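Local coordinates for flagellar biosynthesis protein FlhA (Bacillus subtilis, PDB 3MIX) that takes part in the export of flagellar proteins, this chain being the cytosolic domain of a membrane component of the flagellar type III secretion system, at residues L25-A29 against Q42-I46; F53-L57 against L99-Y104; E83-I88 against I182-A186; L118-L124 against V167-V173. All coordinates share one frame; numbering follows the deposited sequence.

Interaction 1. Residues L25-A29 against Q42-I46; sequences LEEEA and QLLHI
Glu28 swings its CG anti to the backbone N (chi1 -168°) and keeps the rest of its chain extended, which carries the carboxylate off helix 24-31 toward His45. The imidazole of His45 comes from the opposite direction, with CG placed beside its own backbone N (chi1 -71°), and offers NE2 to the acid. The N-H bond to the carboxylate is forked: His45 NE2 lies 3.3 Å from Glu28 OE2, where the syn lone pair accepts and the oxygen stays close to the ring plane, while the branch to OE1 is weak. The carboxylate stands at the ring edge, its plane turned 69° from that of the ring.

Beside this polar pair runs a small apolar seam. Leu25 slides past the imidazole, its CD2 lying 3.4 Å from His45 CD2 and as close to the backbone O of Leu43. Leu43 reaches back to the helix, where its CD2 meets Ala29 CB at 3.7 Å and Leu25 CD2 at 3.8 Å. The helix thereby packs on the loop that leads from helix 37-40 into strand 49-53.

Outside the pair, ND1 of His45 is hydrogen-bonded to Glu50, and Glu28 has a long, weak ion pair with Arg94. With a carboxylate at each ring nitrogen, the imidazole may favour its protonated, positively charged form, although Arg92 and Arg94, whose side chains also touch His45, would oppose that shift.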
loop_
_atom_site.group_PDB
_atom_site.type_symbol
_atom_site.label_atom_id
_atom_site.label_comp_id
_atom_site.label_asym_id
_atom_site.label_seq_id
_atom_site.Cartn_x
_atom_site.Cartn_y
_atom_site.Cartn_z
ATOM N N LEU A 25 12.696 0.789 23.078
ATOM C CA LEU A 25 11.972 1.725 23.942
ATOM C C LEU A 25 12.444 1.598 25.381
ATOM O O LEU A 25 12.522 2.591 26.109
ATOM C CB LEU A 25 10.462 1.476 23.869
ATOM C CG LEU A 25 9.713 2.169 22.731
ATOM C CD1 LEU A 25 8.334 1.568 22.545
ATOM C CD2 LEU A 25 9.622 3.666 22.979
ATOM N N GLU A 26 12.753 0.361 25.773
ATOM C CA GLU A 26 13.370 0.062 27.063
ATOM C C GLU A 26 14.669 0.846 27.221
ATOM O O GLU A 26 14.924 1.434 28.279
ATOM C CB GLU A 26 13.647 -1.444 27.199
ATOM C CG GLU A 26 12.430 -2.357 27.001
ATOM C CD GLU A 26 11.311 -2.100 28.007
ATOM O OE1 GLU A 26 11.599 -1.806 29.193
ATOM O OE2 GLU A 26 10.135 -2.201 27.604
ATOM N N GLU A 27 15.473 0.858 26.156
ATOM C CA GLU A 27 16.731 1.591 26.144
ATOM C C GLU A 27 16.506 3.102 26.155
ATOM O O GLU A 27 17.129 3.809 26.941
ATOM C CB GLU A 27 17.594 1.182 24.948
ATOM C CG GLU A 27 19.095 1.431 25.173
ATOM C CD GLU A 27 19.956 1.138 23.951
ATOM O OE1 GLU A 27 19.489 0.422 23.033
ATOM O OE2 GLU A 27 21.106 1.630 23.914
ATOM N N GLU A 28 15.612 3.581 25.288
ATOM C CA GLU A 28 15.198 4.992 25.245
ATOM C C GLU A 28 14.780 5.494 26.637
ATOM O O GLU A 28 15.218 6.559 27.075
ATOM C CB GLU A 28 14.053 5.185 24.228
ATOM C CG GLU A 28 13.704 6.641 23.867
ATOM C CD GLU A 28 12.506 6.761 22.899
ATOM O OE1 GLU A 28 12.220 5.792 22.155
ATOM O OE2 GLU A 28 11.846 7.830 22.881
ATOM N N ALA A 29 13.939 4.718 27.322
ATOM C CA ALA A 29 13.511 5.043 28.683
ATOM C C ALA A 29 14.686 5.020 29.659
ATOM O O ALA A 29 14.835 5.937 30.465
ATOM C CB ALA A 29 12.425 4.087 29.148
ATOM N N GLN A 42 5.832 10.071 26.703
ATOM C CA GLN A 42 6.631 10.263 25.482
ATOM C C GLN A 42 7.122 8.918 24.953
ATOM O O GLN A 42 7.335 8.780 23.773
ATOM C CB GLN A 42 7.803 11.243 25.701
ATOM C CG GLN A 42 7.429 12.648 26.221
ATOM C CD GLN A 42 6.450 13.411 25.325
ATOM O OE1 GLN A 42 6.382 13.200 24.107
ATOM N NE2 GLN A 42 5.691 14.315 25.931
ATOM N N LEU A 43 7.256 7.923 25.824
ATOM C CA LEU A 43 7.485 6.547 25.375
ATOM C C LEU A 43 6.379 6.012 24.461
ATOM O O LEU A 43 6.604 5.075 23.714
ATOM C CB LEU A 43 7.639 5.586 26.560
ATOM C CG LEU A 43 8.943 5.475 27.345
ATOM C CD1 LEU A 43 8.745 4.504 28.476
ATOM C CD2 LEU A 43 10.108 5.018 26.452
ATOM N N LEU A 44 5.175 6.573 24.563
ATOM C CA LEU A 44 4.063 6.122 23.729
ATOM C C LEU A 44 4.119 6.859 22.400
ATOM O O LEU A 44 3.662 8.005 22.290
ATOM C CB LEU A 44 2.713 6.328 24.423
ATOM C CG LEU A 44 2.605 5.881 25.877
ATOM C CD1 LEU A 44 1.281 6.340 26.499
ATOM C CD2 LEU A 44 2.811 4.379 26.017
ATOM N N HIS A 45 4.706 6.194 21.405
ATOM C CA HIS A 45 4.929 6.776 20.092
ATOM C C HIS A 45 3.714 6.530 19.263
ATOM O O HIS A 45 3.398 5.381 18.962
ATOM C CB HIS A 45 6.126 6.121 19.400
ATOM C CG HIS A 45 7.441 6.492 20.009
ATOM N ND1 HIS A 45 8.299 7.401 19.428
ATOM C CD2 HIS A 45 8.031 6.096 21.161
ATOM C CE1 HIS A 45 9.367 7.541 20.193
ATOM N NE2 HIS A 45 9.232 6.756 21.248
ATOM N N ILE A 46 3.029 7.597 18.870
ATOM C CA ILE A 46 1.810 7.414 18.076
ATOM C C ILE A 46 1.879 8.152 16.718
ATOM O O ILE A 46 0.935 8.101 15.934
ATOM C CB ILE A 46 0.512 7.713 18.914
ATOM C CG1 ILE A 46 0.603 9.044 19.651
ATOM C CG2 ILE A 46 0.271 6.624 19.966
ATOM C CD1 ILE A 46 -0.144 10.126 18.991
#

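Interaction 2. Residues F53-L57 against L99-Y104; sequences FGYGL and LQPNEY
Phe53 and Tyr104 form an antiparallel, non-hydrogen-bonded pair where strand 49-53 ends and strand 103-108 begins in the mixed four-stranded sheet, and beyond it segment 53-57, with a short 3-10 segment at Tyr55-Gly56, folds over a type I beta turn from Gln100 to Glu103. The backbones are joined by Gly54 N, which donates to Glu103 O over 2.8 Å in a nearly straight bond; a weak bond runs from Gly56 N to Pro101 O. At Gly54 a side chain would collide with the carbonyl oxygens of Gln100 and Pro101.

Phe53 and Tyr104 both hold CG between the backbone N and the carbonyl carbon (chi1 52° and 69°), and both side chains leave the same face of the sheet. The Tyr104 hydroxyl goes on to His177, to which it is hydrogen-bonded. Leu57, with CG beside its backbone N, pushes CD1 against Tyr104 CB at 3.6 Å, meeting that ring at its edge, and brings the same methyl to 3.4 Å from Asn102 O. An alanine here would lack CG and both methyls, and is likely to open a gap between segment 53-57, the Asn102 carbonyl and the base of Tyr104.

At the outer end Tyr55 and Pro101 lie side by side, pointing the same way. Pro101 CB sits over one face of the tyrosine in a CH-pi contact, 4.2 Å from the ring centroid and 21° off its normal.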
loop_
_atom_site.group_PDB
_atom_site.type_symbol
_atom_site.label_atom_id
_atom_site.label_comp_id
_atom_site.label_asym_id
_atom_site.label_seq_id
_atom_site.Cartn_x
_atom_site.Cartn_y
_atom_site.Cartn_z
ATOM N N PHE A 53 17.587 8.365 13.342
ATOM C CA PHE A 53 18.970 8.229 12.884
ATOM C C PHE A 53 19.992 8.359 14.024
ATOM O O PHE A 53 19.736 9.014 15.034
ATOM C CB PHE A 53 19.267 9.272 11.804
ATOM C CG PHE A 53 18.921 10.678 12.214
ATOM C CD1 PHE A 53 17.599 11.141 12.133
ATOM C CD2 PHE A 53 19.903 11.537 12.689
ATOM C CE1 PHE A 53 17.276 12.435 12.520
ATOM C CE2 PHE A 53 19.592 12.832 13.082
ATOM C CZ PHE A 53 18.273 13.286 12.992
ATOM N N GLY A 54 21.150 7.730 13.845
ATOM C CA GLY A 54 22.278 7.902 14.757
ATOM C C GLY A 54 22.960 9.234 14.484
ATOM O O GLY A 54 22.610 9.937 13.522
ATOM N N TYR A 55 23.944 9.575 15.316
ATOM C CA TYR A 55 24.544 10.909 15.292
ATOM C C TYR A 55 25.339 11.195 14.024
ATOM O O TYR A 55 25.472 12.355 13.626
ATOM C CB TYR A 55 25.376 11.174 16.554
ATOM C CG TYR A 55 26.682 10.398 16.656
ATOM C CD1 TYR A 55 27.812 10.798 15.936
ATOM C CD2 TYR A 55 26.787 9.275 17.481
ATOM C CE1 TYR A 55 29.005 10.092 16.024
ATOM C CE2 TYR A 55 27.982 8.563 17.579
ATOM C CZ TYR A 55 29.089 8.976 16.848
ATOM O OH TYR A 55 30.283 8.280 16.940
ATOM N N GLY A 56 25.854 10.144 13.388
ATOM C CA GLY A 56 26.542 10.279 12.105
ATOM C C GLY A 56 25.668 10.824 10.987
ATOM O O GLY A 56 26.176 11.372 10.010
ATOM N N LEU A 57 24.349 10.681 11.124
ATOM C CA LEU A 57 23.428 11.107 10.072
ATOM C C LEU A 57 22.824 12.497 10.320
ATOM O O LEU A 57 21.852 12.884 9.674
ATOM C CB LEU A 57 22.343 10.039 9.830
ATOM C CG LEU A 57 22.823 8.601 9.550
ATOM C CD1 LEU A 57 21.675 7.734 9.059
ATOM C CD2 LEU A 57 23.982 8.546 8.552
ATOM N N LEU A 99 20.945 4.028 18.275
ATOM C CA LEU A 99 21.359 3.555 16.959
ATOM C C LEU A 99 22.832 3.847 16.695
ATOM O O LEU A 99 23.415 4.775 17.269
ATOM C CB LEU A 99 20.489 4.167 15.842
ATOM C CG LEU A 99 18.964 4.012 15.848
ATOM C CD1 LEU A 99 18.365 4.736 14.649
ATOM C CD2 LEU A 99 18.515 2.546 15.883
ATOM N N GLN A 100 23.418 3.046 15.813
ATOM C CA GLN A 100 24.798 3.224 15.394
ATOM C C GLN A 100 24.955 4.564 14.679
ATOM O O GLN A 100 23.998 5.056 14.086
ATOM C CB GLN A 100 25.227 2.071 14.480
ATOM C CG GLN A 100 25.413 0.725 15.203
ATOM C CD GLN A 100 26.661 0.671 16.085
ATOM O OE1 GLN A 100 27.722 1.183 15.722
ATOM N NE2 GLN A 100 26.534 0.030 17.248
ATOM N N PRO A 101 26.158 5.168 14.749
ATOM C CA PRO A 101 26.420 6.453 14.103
ATOM C C PRO A 101 25.772 6.590 12.723
ATOM O O PRO A 101 25.061 7.563 12.474
ATOM C CB PRO A 101 27.955 6.482 13.979
ATOM C CG PRO A 101 28.466 5.233 14.700
ATOM C CD PRO A 101 27.333 4.717 15.518
ATOM N N ASN A 102 26.007 5.608 11.854
ATOM C CA ASN A 102 25.543 5.642 10.473
ATOM C C ASN A 102 24.131 5.072 10.260
ATOM O O ASN A 102 23.662 4.993 9.131
ATOM C CB ASN A 102 26.532 4.896 9.572
ATOM C CG ASN A 102 27.868 5.612 9.438
ATOM O OD1 ASN A 102 27.927 6.834 9.273
ATOM N ND2 ASN A 102 28.947 4.847 9.486
ATOM N N GLU A 103 23.461 4.685 11.337
ATOM C CA GLU A 103 22.194 3.960 11.230
ATOM C C GLU A 103 20.965 4.860 11.119
ATOM O O GLU A 103 20.839 5.845 11.847
ATOM C CB GLU A 103 22.012 3.018 12.419
ATOM C CG GLU A 103 21.406 1.685 12.044
ATOM C CD GLU A 103 22.459 0.674 11.603
ATOM O OE1 GLU A 103 23.024 0.834 10.495
ATOM O OE2 GLU A 103 22.717 -0.285 12.370
ATOM N N TYR A 104 20.063 4.509 10.205
ATOM C CA TYR A 104 18.738 5.103 10.202
ATOM C C TYR A 104 17.665 4.038 10.341
ATOM O O TYR A 104 17.888 2.866 10.022
ATOM C CB TYR A 104 18.495 5.968 8.959
ATOM C CG TYR A 104 18.380 5.193 7.668
ATOM C CD1 TYR A 104 17.160 4.629 7.278
ATOM C CD2 TYR A 104 19.482 5.038 6.826
ATOM C CE1 TYR A 104 17.046 3.917 6.091
ATOM C CE2 TYR A 104 19.380 4.329 5.635
ATOM C CZ TYR A 104 18.151 3.774 5.272
ATOM O OH TYR A 104 18.032 3.072 4.099
#

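Interaction 3. Residues E83-I88 against I182-A186; sequences ELGLVI and IKQHA
Ile88 and Ile182 cross at about a right angle, and their branches meet in pairs: CG2 of Ile88 lies 3.8 Å from CG2 of Ile182, and the CD1 methyls of the same two residues are 4.0 Å apart. In Ile88, CG1 lies between the backbone N and the carbonyl carbon (chi1 66°); CG2 is then anti to the carbonyl carbon, where it meets its Ile182 counterpart. One turn on, Ala186 presents its CB to two leucines, with CD1 of Leu84 and CD2 of Leu86 each 3.9 Å from it. The same Leu86 methyl also rests on Ala186 O.

These side chains join the C-terminal end of helix 69-84, and the chain that leaves it, to helix 170-189. Gly85 ends the first helix with a positive phi (84°), after which Leu86 and Ile88 both face the second helix and Val87 between them does not. Leu80 and Leu189 of the two helices extend the apolar patch.

At the more open margin Glu83 and Lys183 also cross nearly perpendicularly. Glu83 is extended while Lys183 bends at chi3 (65°), yet Glu83 OE2 and Lys183 NZ remain 3.7 Å apart, a long salt bridge; the lysine has a second long, weak ion pair with Glu180.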
loop_
_atom_site.group_PDB
_atom_site.type_symbol
_atom_site.label_atom_id
_atom_site.label_comp_id
_atom_site.label_asym_id
_atom_site.label_seq_id
_atom_site.Cartn_x
_atom_site.Cartn_y
_atom_site.Cartn_z
ATOM N N GLU A 83 1.116 9.926 -7.590
ATOM C CA GLU A 83 1.071 8.533 -8.023
ATOM C C GLU A 83 -0.007 7.725 -7.287
ATOM O O GLU A 83 -0.625 6.851 -7.888
ATOM C CB GLU A 83 2.418 7.893 -7.791
ATOM C CG GLU A 83 2.502 6.462 -8.239
ATOM C CD GLU A 83 3.842 5.862 -7.855
ATOM O OE1 GLU A 83 4.803 6.636 -7.637
ATOM O OE2 GLU A 83 3.935 4.613 -7.782
ATOM N N LEU A 84 -0.236 8.015 -5.997
ATOM C CA LEU A 84 -1.110 7.171 -5.184
ATOM C C LEU A 84 -2.450 7.828 -4.861
ATOM O O LEU A 84 -3.445 7.119 -4.634
ATOM C CB LEU A 84 -0.410 6.727 -3.867
ATOM C CG LEU A 84 0.874 5.893 -3.927
ATOM C CD1 LEU A 84 1.337 5.549 -2.505
ATOM C CD2 LEU A 84 0.710 4.627 -4.739
ATOM N N GLY A 85 -2.469 9.174 -4.856
ATOM C CA GLY A 85 -3.611 9.937 -4.398
ATOM C C GLY A 85 -3.598 10.099 -2.880
ATOM O O GLY A 85 -4.523 10.663 -2.318
ATOM N N LEU A 86 -2.552 9.578 -2.237
ATOM C CA LEU A 86 -2.327 9.710 -0.790
ATOM C C LEU A 86 -1.297 10.823 -0.510
ATOM O O LEU A 86 -0.202 10.829 -1.069
ATOM C CB LEU A 86 -1.796 8.388 -0.209
ATOM C CG LEU A 86 -1.374 8.378 1.273
ATOM C CD1 LEU A 86 -2.552 8.488 2.246
ATOM C CD2 LEU A 86 -0.497 7.191 1.637
ATOM N N VAL A 87 -1.692 11.758 0.339
ATOM C CA VAL A 87 -0.854 12.784 0.842
ATOM C C VAL A 87 -0.365 12.344 2.223
ATOM O O VAL A 87 -1.126 12.365 3.194
ATOM C CB VAL A 87 -1.613 14.095 1.055
ATOM C CG1 VAL A 87 -0.633 15.141 1.531
ATOM C CG2 VAL A 87 -2.283 14.563 -0.223
ATOM N N ILE A 88 0.916 12.001 2.299
ATOM C CA ILE A 88 1.491 11.547 3.544
ATOM C C ILE A 88 1.534 12.677 4.553
ATOM O O ILE A 88 1.725 13.860 4.191
ATOM C CB ILE A 88 2.885 10.890 3.363
ATOM C CG1 ILE A 88 3.913 11.915 2.882
ATOM C CG2 ILE A 88 2.778 9.670 2.419
ATOM C CD1 ILE A 88 5.369 11.447 3.033
ATOM N N ILE A 182 7.019 3.508 2.261
ATOM C CA ILE A 182 5.721 4.159 2.365
ATOM C C ILE A 182 4.730 3.530 1.389
ATOM O O ILE A 182 3.550 3.333 1.728
ATOM C CB ILE A 182 5.841 5.683 2.184
ATOM C CG1 ILE A 182 6.569 6.277 3.403
ATOM C CG2 ILE A 182 4.482 6.323 2.065
ATOM C CD1 ILE A 182 6.907 7.748 3.267
ATOM N N LYS A 183 5.220 3.190 0.196
ATOM C CA LYS A 183 4.388 2.544 -0.823
ATOM C C LYS A 183 3.915 1.180 -0.341
ATOM O O LYS A 183 2.757 0.839 -0.518
ATOM C CB LYS A 183 5.133 2.422 -2.158
ATOM C CG LYS A 183 5.120 3.725 -2.959
ATOM C CD LYS A 183 6.120 3.702 -4.094
ATOM C CE LYS A 183 5.753 2.663 -5.129
ATOM N NZ LYS A 183 6.729 2.659 -6.263
ATOM N N GLN A 184 4.799 0.437 0.316
ATOM C CA GLN A 184 4.441 -0.878 0.812
ATOM C C GLN A 184 3.405 -0.784 1.946
ATOM O O GLN A 184 2.666 -1.744 2.189
ATOM C CB GLN A 184 5.698 -1.623 1.280
ATOM C CG GLN A 184 5.461 -3.048 1.821
ATOM C CD GLN A 184 6.721 -3.719 2.384
ATOM O OE1 GLN A 184 6.632 -4.694 3.143
ATOM N NE2 GLN A 184 7.899 -3.197 2.021
ATOM N N HIS A 185 3.373 0.362 2.645
ATOM C CA HIS A 185 2.526 0.528 3.819
ATOM C C HIS A 185 1.481 1.634 3.668
ATOM O O HIS A 185 0.867 2.024 4.659
ATOM C CB HIS A 185 3.396 0.765 5.074
ATOM C CG HIS A 185 4.261 -0.410 5.433
ATOM N ND1 HIS A 185 3.789 -1.491 6.147
ATOM C CD2 HIS A 185 5.557 -0.693 5.137
ATOM C CE1 HIS A 185 4.755 -2.384 6.285
ATOM N NE2 HIS A 185 5.838 -1.922 5.684
ATOM N N ALA A 186 1.267 2.119 2.432
ATOM C CA ALA A 186 0.355 3.256 2.155
ATOM C C ALA A 186 -1.019 3.042 2.725
ATOM O O ALA A 186 -1.678 3.993 3.167
ATOM C CB ALA A 186 0.247 3.532 0.622
#

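Interaction 4. Residues L118-L124 against V167-V173; sequences LLLDHYL and VVDPASV
Leu124 N donates to Val168 O over 2.8 Å at an N-H...O angle of 167°, and Val168 N returns a bond of 2.9 Å to Leu124 O. This reciprocal pair defines a single antiparallel, hydrogen-bonded bridge. In both bonds the donor is tilted about 20° from the carbonyl plane. Tyr123 lies alongside, with CB 3.7 Å from Val167 CG1, and its ring obliquely meets the CA and CB of Asp169.

The other half centres on Pro170, the first residue of helix 170-189, after the N-cap Asp169. The proline ring packs against carbonyl oxygens of the type I turn from Leu119 to His122: Pro170 CG is 3.4 Å from Leu119 O, and Pro170 CD is 3.5 Å from His122 O. Leu118 crosses the proline obliquely and sets CD2 3.4 Å from Pro170 O and 3.9 Å from Pro170 CB. An alanine in place of Pro170 would lack CG and CD, and the turn would probably lose the surface on which its carbonyls rest, leaving a gap at the helix start. Leu124, with CG anti to its N (chi1 -165°), crosses Val173 at about a right angle, and Leu124 CD2 touches Val173 CG2 at 3.9 Å.

The contact ties the chain leaving strand 111-117 to the start of helix 170-189, with Arg72 of helix 69-84 beside Asp169, and Pro59 and Leu60 of helix 58-62 against Leu120.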
loop_
_atom_site.group_PDB
_atom_site.type_symbol
_atom_site.label_atom_id
_atom_site.label_comp_id
_atom_site.label_asym_id
_atom_site.label_seq_id
_atom_site.Cartn_x
_atom_site.Cartn_y
_atom_site.Cartn_z
ATOM N N LEU A 118 24.041 4.671 6.295
ATOM C CA LEU A 118 24.553 5.564 5.268
ATOM C C LEU A 118 25.962 6.052 5.577
ATOM O O LEU A 118 26.316 6.300 6.732
ATOM C CB LEU A 118 23.615 6.755 5.066
ATOM C CG LEU A 118 22.207 6.521 4.502
ATOM C CD1 LEU A 118 21.401 7.810 4.604
ATOM C CD2 LEU A 118 22.222 6.004 3.061
ATOM N N LEU A 119 26.763 6.170 4.526
ATOM C CA LEU A 119 28.086 6.769 4.608
ATOM C C LEU A 119 28.038 8.045 3.773
ATOM O O LEU A 119 28.182 8.005 2.548
ATOM C CB LEU A 119 29.142 5.793 4.087
ATOM C CG LEU A 119 29.353 4.495 4.878
ATOM C CD1 LEU A 119 30.114 3.469 4.046
ATOM C CD2 LEU A 119 30.076 4.754 6.197
ATOM N N LEU A 120 27.817 9.170 4.451
ATOM C CA LEU A 120 27.478 10.447 3.808
ATOM C C LEU A 120 28.530 10.928 2.816
ATOM O O LEU A 120 28.199 11.548 1.802
ATOM C CB LEU A 120 27.232 11.540 4.855
ATOM C CG LEU A 120 26.642 11.185 6.224
ATOM C CD1 LEU A 120 27.776 10.922 7.233
ATOM C CD2 LEU A 120 25.741 12.303 6.707
ATOM N N ASP A 121 29.792 10.633 3.115
ATOM C CA ASP A 121 30.910 11.050 2.277
ATOM C C ASP A 121 31.128 10.078 1.109
ATOM O O ASP A 121 32.102 10.207 0.368
ATOM C CB ASP A 121 32.188 11.176 3.120
ATOM C CG ASP A 121 31.921 11.722 4.524
ATOM O OD1 ASP A 121 31.155 11.088 5.285
ATOM O OD2 ASP A 121 32.487 12.783 4.871
ATOM N N HIS A 122 30.217 9.120 0.942
ATOM C CA HIS A 122 30.382 8.059 -0.061
ATOM C C HIS A 122 29.282 8.007 -1.127
ATOM O O HIS A 122 28.442 8.904 -1.212
ATOM C CB HIS A 122 30.540 6.694 0.620
ATOM C CG HIS A 122 31.836 6.534 1.349
ATOM N ND1 HIS A 122 32.952 5.974 0.765
ATOM C CD2 HIS A 122 32.199 6.868 2.610
ATOM C CE1 HIS A 122 33.946 5.967 1.636
ATOM N NE2 HIS A 122 33.514 6.502 2.764
ATOM N N TYR A 123 29.337 6.961 -1.952
ATOM C CA TYR A 123 28.365 6.694 -3.010
ATOM C C TYR A 123 28.166 5.183 -3.162
ATOM O O TYR A 123 29.067 4.388 -2.865
ATOM C CB TYR A 123 28.816 7.282 -4.353
ATOM C CG TYR A 123 29.050 8.781 -4.379
ATOM C CD1 TYR A 123 28.014 9.663 -4.692
ATOM C CD2 TYR A 123 30.325 9.316 -4.126
ATOM C CE1 TYR A 123 28.228 11.042 -4.731
ATOM C CE2 TYR A 123 30.551 10.697 -4.163
ATOM C CZ TYR A 123 29.496 11.552 -4.468
ATOM O OH TYR A 123 29.708 12.912 -4.509
ATOM N N LEU A 124 26.980 4.802 -3.634
ATOM C CA LEU A 124 26.582 3.398 -3.754
ATOM C C LEU A 124 26.501 2.967 -5.226
ATOM O O LEU A 124 25.770 3.571 -6.016
ATOM C CB LEU A 124 25.241 3.179 -3.036
ATOM C CG LEU A 124 24.781 1.756 -2.712
ATOM C CD1 LEU A 124 25.732 1.061 -1.721
ATOM C CD2 LEU A 124 23.347 1.783 -2.179
ATOM N N VAL A 167 25.423 4.847 -10.114
ATOM C CA VAL A 167 25.971 5.477 -8.898
ATOM C C VAL A 167 24.968 6.405 -8.196
ATOM O O VAL A 167 24.435 7.337 -8.811
ATOM C CB VAL A 167 27.271 6.269 -9.194
ATOM C CG1 VAL A 167 28.014 6.579 -7.902
ATOM C CG2 VAL A 167 28.180 5.505 -10.163
ATOM N N VAL A 168 24.742 6.148 -6.903
ATOM C CA VAL A 168 23.719 6.853 -6.110
ATOM C C VAL A 168 24.306 7.461 -4.825
ATOM O O VAL A 168 24.974 6.773 -4.048
ATOM C CB VAL A 168 22.538 5.914 -5.702
ATOM C CG1 VAL A 168 21.327 6.727 -5.317
ATOM C CG2 VAL A 168 22.169 4.945 -6.812
ATOM N N ASP A 169 24.038 8.744 -4.601
ATOM C CA ASP A 169 24.437 9.401 -3.354
ATOM C C ASP A 169 23.510 8.999 -2.184
ATOM O O ASP A 169 22.386 8.559 -2.409
ATOM C CB ASP A 169 24.496 10.921 -3.538
ATOM C CG ASP A 169 23.239 11.478 -4.147
ATOM O OD1 ASP A 169 23.072 11.354 -5.382
ATOM O OD2 ASP A 169 22.422 12.043 -3.388
ATOM N N PRO A 170 23.987 9.142 -0.933
ATOM C CA PRO A 170 23.311 8.537 0.223
ATOM C C PRO A 170 21.905 9.075 0.479
ATOM O O PRO A 170 20.997 8.312 0.838
ATOM C CB PRO A 170 24.235 8.900 1.391
ATOM C CG PRO A 170 25.566 9.200 0.742
ATOM C CD PRO A 170 25.190 9.883 -0.521
ATOM N N ALA A 171 21.734 10.379 0.291
ATOM C CA ALA A 171 20.455 11.020 0.507
ATOM C C ALA A 171 19.407 10.446 -0.454
ATOM O O ALA A 171 18.233 10.319 -0.099
ATOM C CB ALA A 171 20.596 12.508 0.338
ATOM N N SER A 172 19.852 10.087 -1.656
ATOM C CA SER A 172 19.016 9.428 -2.651
ATOM C C SER A 172 18.696 7.994 -2.261
ATOM O O SER A 172 17.573 7.540 -2.464
ATOM C CB SER A 172 19.676 9.450 -4.037
ATOM O OG SER A 172 19.329 10.617 -4.746
ATOM N N VAL A 173 19.681 7.284 -1.714
ATOM C CA VAL A 173 19.446 5.927 -1.215
ATOM C C VAL A 173 18.324 5.919 -0.165
ATOM O O VAL A 173 17.393 5.122 -0.264
ATOM C CB VAL A 173 20.724 5.280 -0.636
ATOM C CG1 VAL A 173 20.458 3.837 -0.220
ATOM C CG2 VAL A 173 21.852 5.330 -1.657
#

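In the fold
Interaction 3 lies nearest the middle of the chain, about 6 Å from its centre, and is partly buried and mostly apolar, with one long ion pair at its margin. Interactions 1 and 4 are surface contacts, some 26 to 27 Å out, and both use hydrogen bonds: histidine to carboxylate in interaction 1, backbone to backbone in interaction 4. Interaction 2 is equally far out but partly buried, and mixes backbone bonds with leucine and aromatic packing. Only interactions 2 and 4 touch, through a probable hydrogen bond from Leu118 N to Asn102 O, 2.9 Å long; interactions 1 and 3 touch none of the others. Interactions 3 and 4 share helix 170-189, with centres about 24 Å apart.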